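Local coordinates for protein Eps1p (Saccharomyces cerevisiae, PDB 4TW5) that belongs to the thioredoxin superfamily and holds two alpha/beta units, each carrying a disulfide-bonded CXXC motif, at residues K20-L23 with L27-I30; I88-Y91 with I97-F100; D142-I147 with P210-E215; L172-C177 with E182-W187; L216-L221 with L247-N252. All coordinates share one frame; numbering follows the deposited sequence.

Contact 1. Residues K20-L23 with L27-I30; sequences KEEL and LHII
In the thioredoxin unit near the N terminus, Glu22 and Leu23 of helix 19-23 close over His28 and Ile30 of strand 27-33. The two elements are joined by a short turn. His28 sits at the middle of the contact, and its imidazole is used at both an edge and a face. At the edge, His28 NE2 donates to Glu22 OE2 over 2.8 Å, with a nearly straight N-H...O angle of 165°. The oxygen lies close to the ring plane. The donor comes from the anti side of the carboxylate, tilted somewhat out of its plane, and the carboxylate stands almost upright to the ring, with the planes 87° apart. The Glu22 chain bends at chi2 to bring the acid there. Over one ring face lies Leu23 CD2, 3.7 Å from the His28 centroid, as a CH-pi contact. The other ring nitrogen, His28 ND1, lies 3.1 Å from a water. That water is also 2.7 Å from Leu23 O, to which it can donate. With a partner at each nitrogen the ring is probably held in its rotation. Strand 27-33 is an inner strand of the thioredoxin sheet, with strands 63-69 and 87-92 as its neighbours, and helix 19-23 packs on it through Glu22 and Leu23. Further along the strand, Leu23 CD1 and Ile30 CD1 meet tip to tip at 3.7 Å. Tyr91 of strand 87-92 touches Leu23 as well.

Contact 2. Residues I88-Y91 with I97-F100; sequences IRLY and IKSF
Leu90 and Lys98 form the hydrogen-bonded pair at the heart of this antiparallel contact, and the backbone here is tightly fitted. Leu90 N donates to Lys98 O at 2.9 Å, with an angle of 176° at the hydrogen. Leu90 O receives Ile97 N, also at 2.9 Å but more bent, at 143°. Ile97 and Lys98 therefore both face Leu90, which makes a classic beta bulge. At the other end Phe100 N donates to Ile88 O over 2.9 Å. Arg89 and Ser99 form the non-hydrogen-bonded pair between these bonds. Strands 88-91 and 97-99 run nearly antiparallel.

The side chains of strand 88-91 are buried. Leu90 CD2 comes within 4.2 Å of Ile97 CD1. On this same face Lys98 CG packs on Leu90 CB at 4.2 Å. Helix 107-118 closes over it: Glu117 touches Leu90, and Phe113 meets the Phe100 ring. The outer strand is looser, since Ile97, Lys98 and Ser99 are all partly exposed. Lys98 NZ makes salt bridges to Glu117 and Asp259. On the opposite face Arg89 CG lies 3.6 Å from Ser99 OG, a van der Waals contact. Ser99 OG bonds Tyr96, while Arg89 pairs with Glu87 and donates through NH1 to Tyr91 OH, which also bonds Glu80. This is the C-terminal beta hairpin of a thioredoxin fold, with strand 95-99 as the edge of the sheet.

Contact 3. Residues D142-I147 with P210-E215; sequences DFLELI and PTICEE
The Phe143 ring meets Ile212 obliquely, with Phe143 CD2 4.1 Å from Ile212 CG2. Elsewhere around this ring, Phe159 packs edge-to-face, and the side chains of Leu216, Val238 and Leu247 also touch it. Phe143 CG is anti to the backbone nitrogen (chi1 179°), which carries the ring down from helix 140-150 into this apolar group. Phe143 and Ile212 run antiparallel past one another.

The second part of the contact lies nearer the surface. Leu144 and Ile212 meet end to end. Ile212 CD1 lies 3.7 Å from Leu144 CG and 3.8 Å from Leu144 CD1. Ile212 thus uses both branches: CG2 serves the aromatic ring, and CD1 serves the leucine. The order of strands and helices in this half of the chain is that of a thioredoxin fold. Helix 140-150 follows strand 136-137, and helix 210-215 follows strand 200-205. Both helices pack on one side of the sheet, where Phe159 of strand 155-160 touches Phe143 and Cys213.

No hydrogen bond or salt bridge joins the two segments. The backbones stay well apart, with the closest CA atoms, those of Leu144 and Ile212, 8.5 Å from each other. The segments meet through aliphatic side-chain carbons and the Phe143 ring alone. Cys213 is tied by its disulfide to Cys206, which links helix 210-215 to the chain just ahead of it. Nearby, Ile147 packs on His227 of the second subunit, and Pro210 on Thr17 of the third.

Contact 4. Residues L172-C177 with E182-W187; sequences LEFKNC and EFQRTW
Gln184 reaches from helix 180-196 to the loop that carries Leu172 and Phe174. Its carbonyl oxygen OE1 comes to the edge of the Phe174 ring, 3.4 Å from CE2. The amide stands upright to the ring, with the planes 89° apart. The contact is thus between a carbonyl and the ring's C-H rim. On the other branch, Gln184 NE2 lies 4.0 Å from Leu172 CD1, a looser touch made as the two side chains cross at about a right angle. The Gln184 chain is extended beyond CG (chi2 -178°), which carries the amide from the helix to the loop. A water 2.9 Å from Gln184 OE1 also lies 2.5 Å from Leu172 N. The second distance is short, so that link is doubtful in detail.

The loop runs straight into the CXXC motif, whose Cys177 and Cys180 form a disulfide. As is usual in thioredoxin folds, the motif lies at the start of the helix after strand 155-160, the second strand of this unit. Outward from this shell, the amide is oriented by the loop: Gln184 NE2 donates to the carbonyls of Ser168 and Asp170. Trp160 of strand 155-160 packs against Gln184 as well, and Met165 against Leu172.

Contact 5. Residues L216-L221 with L247-N252; sequences LGFGDL and LFDYPN
Helix 210-215 closes in a Schellman motif at Gly217, whose phi is positive (89°), and from this turn Leu216 and Phe218 face Leu247 and Asp249 of strand 247-249. The leucines meet through one methyl each: Leu216 CD2 lies 3.4 Å from Leu247 CD2, a close contact, and the side chains cross at about a right angle.

Phe218 and Asp249 approach each other from the two sides of the contact. The carboxylate meets the ring at its edge: Asp249 OD1 is near the ring plane, 3.8 Å from Phe218 CZ. The two planes are 28° apart, so the carboxylate is only moderately turned from the ring plane. Asp249 OD2 is 4.0 Å from Phe218 CE1. The carbonyl of Leu216 sits over the centre of the Phe218 ring, 4.0 Å above its plane. A water can donate to both segments, lying 2.7 Å from Asp249 OD2 and 3.0 Å from Leu216 O.

Strand 247-249 is the edge of the second sheet within the chain, and the second subunit lies against it. There Asp249 OD1 makes a salt bridge with Arg228 of that subunit. An arginine, a water and the weakly positive ring edge lie beside the acid, which would probably help to keep it ionised in this partly buried place.

Contacts 1 and 2 share one thioredoxin sheet: strands 27-33 and 87-92 are neighbours, joined by probable backbone hydrogen bonds of His28 with Tyr91 and Ile30 with Arg89. Both are buried. Contact 1 adds a histidine-carboxylate bond, and contact 2 relies on strand pairing. Contacts 3, 4 and 5 belong to the other unit. Contacts 3 and 5 touch through Phe143, Leu216 and Leu247, and both reach the second subunit. Contacts 3 and 4 are both only partly buried: contact 3 is purely apolar, while contact 4 lies beside the CXXC motif and depends on an amide. Contact 5 is buried and mixes methyl packing with a carboxylate at a ring edge. Contacts 1 and 3 are farthest apart, centres about 46 Å.

Contact 1. Residues K20-L23 with L27-I30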
# COMPACT_ATOMS: atom_id res chain seq x y z
N LYS A 20 51.96 28.97 -3.99
CA LYS A 20 51.39 28.74 -2.68
C LYS A 20 50.83 30.03 -2.06
O LYS A 20 49.82 30.00 -1.36
CB LYS A 20 52.45 28.12 -1.76
CG LYS A 20 52.10 28.20 -0.28
CD LYS A 20 52.81 27.13 0.52
CE LYS A 20 52.62 27.34 2.02
NZ LYS A 20 53.20 26.20 2.80
N GLU A 21 51.38 31.17 -2.45
CA GLU A 21 50.96 32.42 -1.84
C GLU A 21 49.60 32.81 -2.39
O GLU A 21 48.71 33.27 -1.68
CB GLU A 21 51.98 33.51 -2.15
CG GLU A 21 53.34 33.30 -1.51
CD GLU A 21 54.23 32.36 -2.33
OE1 GLU A 21 53.76 31.83 -3.36
OE2 GLU A 21 55.40 32.15 -1.95
N GLU A 22 49.44 32.56 -3.68
CA GLU A 22 48.21 32.83 -4.37
C GLU A 22 47.04 31.89 -3.99
O GLU A 22 45.90 32.34 -3.89
CB GLU A 22 48.47 32.80 -5.87
CG GLU A 22 47.22 32.96 -6.70
CD GLU A 22 46.59 34.33 -6.52
OE1 GLU A 22 47.31 35.27 -6.11
OE2 GLU A 22 45.37 34.45 -6.80
N LEU A 23 47.31 30.60 -3.78
CA LEU A 23 46.24 29.65 -3.43
C LEU A 23 45.84 29.69 -1.95
O LEU A 23 44.87 29.05 -1.55
CB LEU A 23 46.64 28.22 -3.81
CG LEU A 23 47.09 27.92 -5.25
CD1 LEU A 23 46.83 26.46 -5.64
CD2 LEU A 23 46.49 28.86 -6.29
N LEU A 27 39.17 30.17 -3.65
CA LEU A 27 39.27 29.05 -4.60
C LEU A 27 40.03 29.40 -5.86
O LEU A 27 40.00 30.52 -6.33
CB LEU A 27 37.87 28.56 -4.99
CG LEU A 27 37.05 27.98 -3.84
CD1 LEU A 27 35.62 27.66 -4.25
CD2 LEU A 27 37.74 26.70 -3.42
N HIS A 28 40.74 28.42 -6.41
CA HIS A 28 41.43 28.62 -7.67
C HIS A 28 41.14 27.51 -8.64
O HIS A 28 41.15 26.33 -8.27
CB HIS A 28 42.93 28.75 -7.43
CG HIS A 28 43.30 30.07 -6.84
ND1 HIS A 28 43.12 30.36 -5.51
CD2 HIS A 28 43.82 31.18 -7.41
CE1 HIS A 28 43.51 31.61 -5.28
NE2 HIS A 28 43.95 32.12 -6.41
N ILE A 29 40.80 27.88 -9.86
CA ILE A 29 40.65 26.93 -10.94
C ILE A 29 41.83 27.07 -11.88
O ILE A 29 41.94 28.06 -12.59
CB ILE A 29 39.34 27.13 -11.70
CG1 ILE A 29 38.13 26.97 -10.76
CG2 ILE A 29 39.24 26.15 -12.82
CD1 ILE A 29 36.83 27.27 -11.44
N ILE A 30 42.73 26.10 -11.86
CA ILE A 30 44.00 26.27 -12.55
C ILE A 30 44.15 25.40 -13.78
O ILE A 30 43.87 24.20 -13.77
CB ILE A 30 45.17 25.98 -11.61
CG1 ILE A 30 45.02 26.77 -10.31
CG2 ILE A 30 46.50 26.35 -12.29
CD1 ILE A 30 46.07 26.45 -9.26
O HOH W 1 42.99 28.24 -3.28

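Contact 2. Residues I88-Y91 with I97-F100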
# COMPACT_ATOMS: atom_id res chain seq x y z
N ILE A 88 42.84 20.77 -16.03
CA ILE A 88 42.12 21.79 -15.28
C ILE A 88 41.74 21.32 -13.86
O ILE A 88 41.04 20.33 -13.70
CB ILE A 88 40.86 22.20 -16.01
CG1 ILE A 88 41.19 22.48 -17.48
CG2 ILE A 88 40.22 23.42 -15.33
CD1 ILE A 88 39.99 22.82 -18.30
N ARG A 89 42.19 22.06 -12.85
CA ARG A 89 42.05 21.63 -11.45
C ARG A 89 41.49 22.70 -10.50
O ARG A 89 41.66 23.91 -10.73
CB ARG A 89 43.41 21.20 -10.92
CG ARG A 89 44.05 20.00 -11.59
CD ARG A 89 45.28 19.61 -10.82
NE ARG A 89 45.88 18.38 -11.31
CZ ARG A 89 46.78 17.68 -10.63
NH1 ARG A 89 47.19 18.10 -9.44
NH2 ARG A 89 47.28 16.57 -11.13
N LEU A 90 40.81 22.24 -9.45
CA LEU A 90 40.33 23.10 -8.37
C LEU A 90 41.16 22.94 -7.09
O LEU A 90 41.36 21.84 -6.58
CB LEU A 90 38.86 22.82 -8.05
CG LEU A 90 38.22 23.73 -6.99
CD1 LEU A 90 38.10 25.20 -7.48
CD2 LEU A 90 36.86 23.20 -6.59
N TYR A 91 41.65 24.06 -6.57
CA TYR A 91 42.40 24.07 -5.33
C TYR A 91 41.70 24.95 -4.30
O TYR A 91 40.95 25.86 -4.66
CB TYR A 91 43.81 24.58 -5.56
CG TYR A 91 44.73 23.57 -6.23
CD1 TYR A 91 44.61 23.29 -7.58
CD2 TYR A 91 45.74 22.94 -5.52
CE1 TYR A 91 45.45 22.38 -8.21
CE2 TYR A 91 46.59 22.03 -6.13
CZ TYR A 91 46.44 21.76 -7.48
OH TYR A 91 47.27 20.88 -8.11
N ILE A 97 41.68 19.70 -4.71
CA ILE A 97 40.35 19.22 -4.39
C ILE A 97 39.87 18.22 -5.44
O ILE A 97 39.57 17.07 -5.11
CB ILE A 97 39.34 20.37 -4.29
CG1 ILE A 97 39.61 21.19 -3.03
CG2 ILE A 97 37.92 19.84 -4.19
CD1 ILE A 97 38.67 22.37 -2.88
N LYS A 98 39.84 18.63 -6.71
CA LYS A 98 39.32 17.80 -7.78
C LYS A 98 39.71 18.33 -9.15
O LYS A 98 40.13 19.47 -9.26
CB LYS A 98 37.79 17.72 -7.67
CG LYS A 98 37.11 19.02 -8.11
CD LYS A 98 35.60 18.91 -8.12
CE LYS A 98 35.03 18.89 -6.73
NZ LYS A 98 33.54 19.03 -6.80
N SER A 99 39.56 17.51 -10.19
CA SER A 99 39.82 17.96 -11.57
C SER A 99 38.53 18.11 -12.35
O SER A 99 37.57 17.41 -12.10
CB SER A 99 40.76 16.99 -12.30
OG SER A 99 42.05 16.96 -11.70
N PHE A 100 38.54 19.01 -13.33
CA PHE A 100 37.38 19.23 -14.19
C PHE A 100 37.62 18.62 -15.57
O PHE A 100 38.23 19.23 -16.45
CB PHE A 100 37.10 20.73 -14.28
CG PHE A 100 35.96 21.09 -15.20
CD1 PHE A 100 34.65 20.86 -14.82
CD2 PHE A 100 36.19 21.71 -16.42
CE1 PHE A 100 33.59 21.22 -15.66
CE2 PHE A 100 35.15 22.07 -17.25
CZ PHE A 100 33.85 21.83 -16.87

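Contact 3. Residues D142-I147 with P210-E215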
# COMPACT_ATOMS: atom_id res chain seq x y z
N ASP A 142 2.09 15.73 -7.92
CA ASP A 142 3.12 16.57 -8.53
C ASP A 142 4.14 15.71 -9.24
O ASP A 142 4.56 16.01 -10.37
CB ASP A 142 3.82 17.40 -7.45
CG ASP A 142 2.88 18.35 -6.73
OD1 ASP A 142 2.04 19.00 -7.41
OD2 ASP A 142 2.96 18.42 -5.48
N PHE A 143 4.54 14.64 -8.58
CA PHE A 143 5.56 13.77 -9.13
C PHE A 143 5.05 13.04 -10.38
O PHE A 143 5.83 12.74 -11.27
CB PHE A 143 6.04 12.74 -8.09
CG PHE A 143 7.07 11.79 -8.65
CD1 PHE A 143 8.39 12.20 -8.81
CD2 PHE A 143 6.71 10.53 -9.09
CE1 PHE A 143 9.33 11.36 -9.34
CE2 PHE A 143 7.65 9.69 -9.64
CZ PHE A 143 8.96 10.11 -9.77
N LEU A 144 3.75 12.72 -10.40
CA LEU A 144 3.13 12.02 -11.50
C LEU A 144 2.97 12.99 -12.69
O LEU A 144 3.19 12.61 -13.83
CB LEU A 144 1.78 11.45 -11.06
CG LEU A 144 1.81 10.28 -10.03
CD1 LEU A 144 0.42 9.82 -9.66
CD2 LEU A 144 2.63 9.07 -10.52
N GLU A 145 2.66 14.24 -12.41
CA GLU A 145 2.64 15.24 -13.47
C GLU A 145 4.01 15.31 -14.13
O GLU A 145 4.10 15.24 -15.34
CB GLU A 145 2.22 16.62 -12.95
CG GLU A 145 0.78 16.69 -12.49
CD GLU A 145 0.08 17.92 -13.05
OE1 GLU A 145 0.52 19.06 -12.76
OE2 GLU A 145 -0.90 17.74 -13.81
N LEU A 146 5.08 15.35 -13.33
CA LEU A 146 6.42 15.38 -13.90
C LEU A 146 6.66 14.22 -14.83
O LEU A 146 7.29 14.36 -15.88
CB LEU A 146 7.47 15.37 -12.80
CG LEU A 146 7.46 16.58 -11.89
CD1 LEU A 146 8.58 16.42 -10.89
CD2 LEU A 146 7.61 17.87 -12.72
N ILE A 147 6.16 13.06 -14.42
CA ILE A 147 6.46 11.83 -15.13
C ILE A 147 5.53 11.63 -16.33
O ILE A 147 5.86 10.90 -17.24
CB ILE A 147 6.35 10.61 -14.15
CG1 ILE A 147 7.60 9.77 -14.23
CG2 ILE A 147 5.11 9.78 -14.42
CD1 ILE A 147 8.79 10.52 -13.78
N PRO A 210 2.55 5.82 -0.65
CA PRO A 210 2.96 4.41 -0.68
C PRO A 210 2.86 3.78 -2.06
O PRO A 210 3.80 3.09 -2.47
CB PRO A 210 2.00 3.71 0.30
CG PRO A 210 0.83 4.63 0.45
CD PRO A 210 1.38 6.03 0.22
N THR A 211 1.76 4.00 -2.77
CA THR A 211 1.55 3.29 -4.02
C THR A 211 2.59 3.73 -5.05
O THR A 211 3.19 2.91 -5.74
CB THR A 211 0.14 3.50 -4.60
OG1 THR A 211 -0.85 3.07 -3.66
CG2 THR A 211 -0.01 2.70 -5.90
N ILE A 212 2.82 5.02 -5.14
CA ILE A 212 3.85 5.53 -6.02
C ILE A 212 5.24 4.99 -5.70
O ILE A 212 5.93 4.49 -6.56
CB ILE A 212 3.86 7.04 -5.99
CG1 ILE A 212 2.53 7.56 -6.54
CG2 ILE A 212 5.03 7.56 -6.79
CD1 ILE A 212 2.41 9.05 -6.56
N CYS A 213 5.63 5.02 -4.44
CA CYS A 213 6.96 4.53 -4.06
C CYS A 213 7.10 2.99 -4.24
O CYS A 213 8.19 2.48 -4.52
CB CYS A 213 7.25 4.94 -2.62
SG CYS A 213 7.65 6.73 -2.45
N GLU A 214 6.01 2.27 -4.06
CA GLU A 214 6.04 0.83 -4.27
C GLU A 214 6.22 0.52 -5.75
O GLU A 214 7.08 -0.27 -6.13
CB GLU A 214 4.78 0.18 -3.68
CG GLU A 214 4.94 -0.05 -2.17
CD GLU A 214 3.62 -0.22 -1.41
OE1 GLU A 214 2.53 -0.19 -2.01
OE2 GLU A 214 3.69 -0.36 -0.17
N GLU A 215 5.44 1.21 -6.59
CA GLU A 215 5.50 0.98 -8.03
C GLU A 215 6.85 1.33 -8.63
O GLU A 215 7.33 0.62 -9.51
CB GLU A 215 4.40 1.80 -8.69
CG GLU A 215 3.01 1.24 -8.47
CD GLU A 215 1.94 2.06 -9.16
OE1 GLU A 215 2.23 3.21 -9.53
OE2 GLU A 215 0.82 1.53 -9.35

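Contact 4. Residues L172-C177 with E182-W187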
# COMPACT_ATOMS: atom_id res chain seq x y z
N LEU A 172 14.57 16.16 11.35
CA LEU A 172 13.73 14.98 11.28
C LEU A 172 14.41 13.79 11.93
O LEU A 172 15.63 13.70 11.96
CB LEU A 172 13.40 14.65 9.81
CG LEU A 172 12.58 15.68 9.02
CD1 LEU A 172 12.53 15.33 7.53
CD2 LEU A 172 11.15 15.77 9.59
N GLU A 173 13.61 12.88 12.49
CA GLU A 173 14.14 11.63 13.01
C GLU A 173 13.76 10.50 12.09
O GLU A 173 12.58 10.19 11.96
CB GLU A 173 13.64 11.34 14.44
CG GLU A 173 14.11 12.34 15.47
CD GLU A 173 15.64 12.42 15.56
OE1 GLU A 173 16.30 11.36 15.42
OE2 GLU A 173 16.18 13.52 15.80
N PHE A 174 14.75 9.92 11.42
CA PHE A 174 14.50 8.83 10.49
C PHE A 174 14.67 7.44 11.16
O PHE A 174 15.71 7.13 11.75
CB PHE A 174 15.44 8.97 9.30
CG PHE A 174 15.28 10.27 8.53
CD1 PHE A 174 14.23 10.45 7.65
CD2 PHE A 174 16.19 11.32 8.69
CE1 PHE A 174 14.09 11.64 6.95
CE2 PHE A 174 16.06 12.51 7.97
CZ PHE A 174 15.00 12.67 7.11
N LYS A 175 13.66 6.59 11.01
CA LYS A 175 13.71 5.24 11.56
C LYS A 175 14.41 4.25 10.61
O LYS A 175 14.17 4.25 9.39
CB LYS A 175 12.29 4.76 11.86
CG LYS A 175 11.50 5.69 12.77
CD LYS A 175 12.24 5.91 14.09
CE LYS A 175 11.56 6.99 14.93
NZ LYS A 175 12.60 7.61 15.80
N ASN A 176 15.28 3.42 11.16
CA ASN A 176 16.01 2.42 10.39
C ASN A 176 16.66 3.01 9.11
O ASN A 176 16.63 2.40 8.02
CB ASN A 176 15.08 1.25 10.05
CG ASN A 176 14.47 0.64 11.28
OD1 ASN A 176 15.02 0.77 12.37
ND2 ASN A 176 13.32 -0.03 11.13
N CYS A 177 17.24 4.20 9.25
CA CYS A 177 17.94 4.84 8.16
C CYS A 177 19.15 5.58 8.68
O CYS A 177 19.09 6.77 8.93
CB CYS A 177 17.03 5.82 7.41
SG CYS A 177 17.83 6.57 5.95
N GLU A 182 22.93 12.27 7.21
CA GLU A 182 24.07 12.63 6.38
C GLU A 182 23.56 13.11 5.01
O GLU A 182 24.06 14.08 4.43
CB GLU A 182 25.02 11.45 6.19
CG GLU A 182 26.37 11.80 5.52
CD GLU A 182 27.26 10.58 5.29
OE1 GLU A 182 26.74 9.50 4.94
OE2 GLU A 182 28.50 10.68 5.46
N PHE A 183 22.59 12.39 4.47
CA PHE A 183 22.15 12.69 3.12
C PHE A 183 21.33 13.98 3.05
O PHE A 183 21.19 14.54 1.97
CB PHE A 183 21.36 11.53 2.52
CG PHE A 183 21.26 11.58 1.00
CD1 PHE A 183 22.38 11.36 0.22
CD2 PHE A 183 20.06 11.88 0.37
CE1 PHE A 183 22.30 11.42 -1.16
CE2 PHE A 183 19.98 11.95 -1.02
CZ PHE A 183 21.10 11.72 -1.78
N GLN A 184 20.80 14.47 4.18
CA GLN A 184 20.10 15.76 4.09
C GLN A 184 21.07 16.88 3.75
O GLN A 184 20.73 17.82 3.03
CB GLN A 184 19.36 16.10 5.36
CG GLN A 184 18.00 15.46 5.48
CD GLN A 184 17.30 15.90 6.76
OE1 GLN A 184 17.72 15.52 7.86
NE2 GLN A 184 16.23 16.67 6.62
N ARG A 185 22.29 16.79 4.26
CA ARG A 185 23.31 17.76 3.96
C ARG A 185 23.66 17.65 2.49
O ARG A 185 23.72 18.64 1.76
CB ARG A 185 24.55 17.54 4.82
CG ARG A 185 25.63 18.56 4.55
CD ARG A 185 26.71 18.50 5.55
NE ARG A 185 27.07 19.86 5.93
CZ ARG A 185 28.16 20.50 5.54
NH1 ARG A 185 29.06 19.90 4.78
NH2 ARG A 185 28.36 21.73 5.95
N THR A 186 23.91 16.41 2.07
CA THR A 186 24.24 16.09 0.70
C THR A 186 23.14 16.55 -0.26
O THR A 186 23.44 17.16 -1.29
CB THR A 186 24.51 14.61 0.55
OG1 THR A 186 25.57 14.25 1.43
CG2 THR A 186 24.96 14.29 -0.84
N TRP A 187 21.88 16.29 0.09
CA TRP A 187 20.79 16.66 -0.80
C TRP A 187 20.63 18.17 -0.97
O TRP A 187 20.35 18.66 -2.07
CB TRP A 187 19.48 16.05 -0.32
CG TRP A 187 18.41 16.25 -1.30
CD1 TRP A 187 17.31 17.04 -1.16
CD2 TRP A 187 18.36 15.72 -2.63
NE1 TRP A 187 16.56 17.00 -2.30
CE2 TRP A 187 17.19 16.23 -3.24
CE3 TRP A 187 19.20 14.88 -3.38
CZ2 TRP A 187 16.81 15.92 -4.56
CZ3 TRP A 187 18.82 14.55 -4.72
CH2 TRP A 187 17.62 15.07 -5.28
O HOH W 2 16.88 15.68 10.64

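Contact 5. Residues L216-L221 with L247-N252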
# COMPACT_ATOMS: atom_id res chain seq x y z
N LEU A 216 7.49 2.38 -8.10
CA LEU A 216 8.79 2.86 -8.57
C LEU A 216 9.97 2.04 -8.09
O LEU A 216 11.11 2.30 -8.48
CB LEU A 216 9.00 4.30 -8.10
CG LEU A 216 8.14 5.37 -8.75
CD1 LEU A 216 8.64 6.71 -8.32
CD2 LEU A 216 8.18 5.24 -10.23
N GLY A 217 9.71 1.10 -7.19
CA GLY A 217 10.81 0.33 -6.64
C GLY A 217 11.44 0.93 -5.41
O GLY A 217 12.61 0.61 -5.14
N PHE A 218 10.73 1.80 -4.69
CA PHE A 218 11.22 2.35 -3.42
C PHE A 218 10.36 1.89 -2.24
O PHE A 218 10.28 2.57 -1.19
CB PHE A 218 11.27 3.89 -3.47
CG PHE A 218 11.98 4.43 -4.68
CD1 PHE A 218 13.12 3.81 -5.16
CD2 PHE A 218 11.48 5.55 -5.34
CE1 PHE A 218 13.77 4.31 -6.28
CE2 PHE A 218 12.11 6.05 -6.46
CZ PHE A 218 13.26 5.43 -6.94
N GLY A 219 9.74 0.73 -2.40
CA GLY A 219 8.79 0.20 -1.46
C GLY A 219 9.33 0.01 -0.06
O GLY A 219 8.56 0.04 0.89
N ASP A 220 10.65 -0.13 0.05
CA ASP A 220 11.30 -0.32 1.34
C ASP A 220 11.29 0.98 2.19
O ASP A 220 11.55 0.93 3.39
CB ASP A 220 12.73 -0.84 1.12
CG ASP A 220 13.49 -0.04 0.10
OD1 ASP A 220 12.92 0.31 -0.96
OD2 ASP A 220 14.70 0.18 0.31
N LEU A 221 11.02 2.12 1.57
CA LEU A 221 10.94 3.39 2.28
C LEU A 221 9.55 3.67 2.82
O LEU A 221 9.35 4.57 3.62
CB LEU A 221 11.37 4.56 1.38
CG LEU A 221 12.69 4.47 0.61
CD1 LEU A 221 13.10 5.85 0.05
CD2 LEU A 221 13.81 3.82 1.38
N LEU A 247 12.32 8.41 -16.74
CA LEU A 247 12.65 8.18 -15.34
C LEU A 247 13.88 7.28 -15.26
O LEU A 247 13.83 6.15 -15.69
CB LEU A 247 11.47 7.51 -14.62
CG LEU A 247 11.46 7.26 -13.09
CD1 LEU A 247 11.40 8.54 -12.27
CD2 LEU A 247 10.33 6.32 -12.68
N PHE A 248 14.97 7.79 -14.69
CA PHE A 248 16.23 7.04 -14.57
C PHE A 248 16.79 7.05 -13.13
O PHE A 248 17.16 8.11 -12.63
CB PHE A 248 17.27 7.60 -15.53
CG PHE A 248 16.89 7.45 -16.99
CD1 PHE A 248 17.30 6.34 -17.71
CD2 PHE A 248 16.10 8.40 -17.62
CE1 PHE A 248 16.96 6.19 -19.03
CE2 PHE A 248 15.74 8.24 -18.93
CZ PHE A 248 16.18 7.15 -19.64
N ASP A 249 16.85 5.88 -12.47
CA ASP A 249 17.45 5.76 -11.13
C ASP A 249 18.92 6.09 -11.12
O ASP A 249 19.66 5.80 -12.06
CB ASP A 249 17.30 4.35 -10.56
CG ASP A 249 15.90 4.04 -10.10
OD1 ASP A 249 15.00 4.87 -10.31
OD2 ASP A 249 15.72 2.97 -9.47
N TYR A 250 19.37 6.69 -10.02
CA TYR A 250 20.79 6.92 -9.81
C TYR A 250 21.55 5.58 -9.87
O TYR A 250 21.21 4.64 -9.16
CB TYR A 250 21.01 7.64 -8.48
CG TYR A 250 22.45 8.06 -8.29
CD1 TYR A 250 22.96 9.13 -8.98
CD2 TYR A 250 23.31 7.34 -7.47
CE1 TYR A 250 24.26 9.51 -8.85
CE2 TYR A 250 24.61 7.72 -7.33
CZ TYR A 250 25.08 8.81 -8.02
OH TYR A 250 26.38 9.21 -7.90
N PRO A 251 22.54 5.48 -10.76
CA PRO A 251 23.21 4.20 -11.07
C PRO A 251 24.30 3.80 -10.10
O PRO A 251 24.49 2.62 -9.86
CB PRO A 251 23.82 4.46 -12.45
CG PRO A 251 24.14 5.90 -12.42
CD PRO A 251 23.04 6.57 -11.62
N ASN A 252 25.04 4.75 -9.57
CA ASN A 252 26.17 4.42 -8.71
C ASN A 252 25.72 4.15 -7.26
O ASN A 252 24.52 4.08 -6.96
CB ASN A 252 27.20 5.53 -8.76
CG ASN A 252 27.49 5.98 -10.18
OD1 ASN A 252 27.52 5.16 -11.10
ND2 ASN A 252 27.65 7.28 -10.37
O HOH W 3 13.85 1.17 -8.77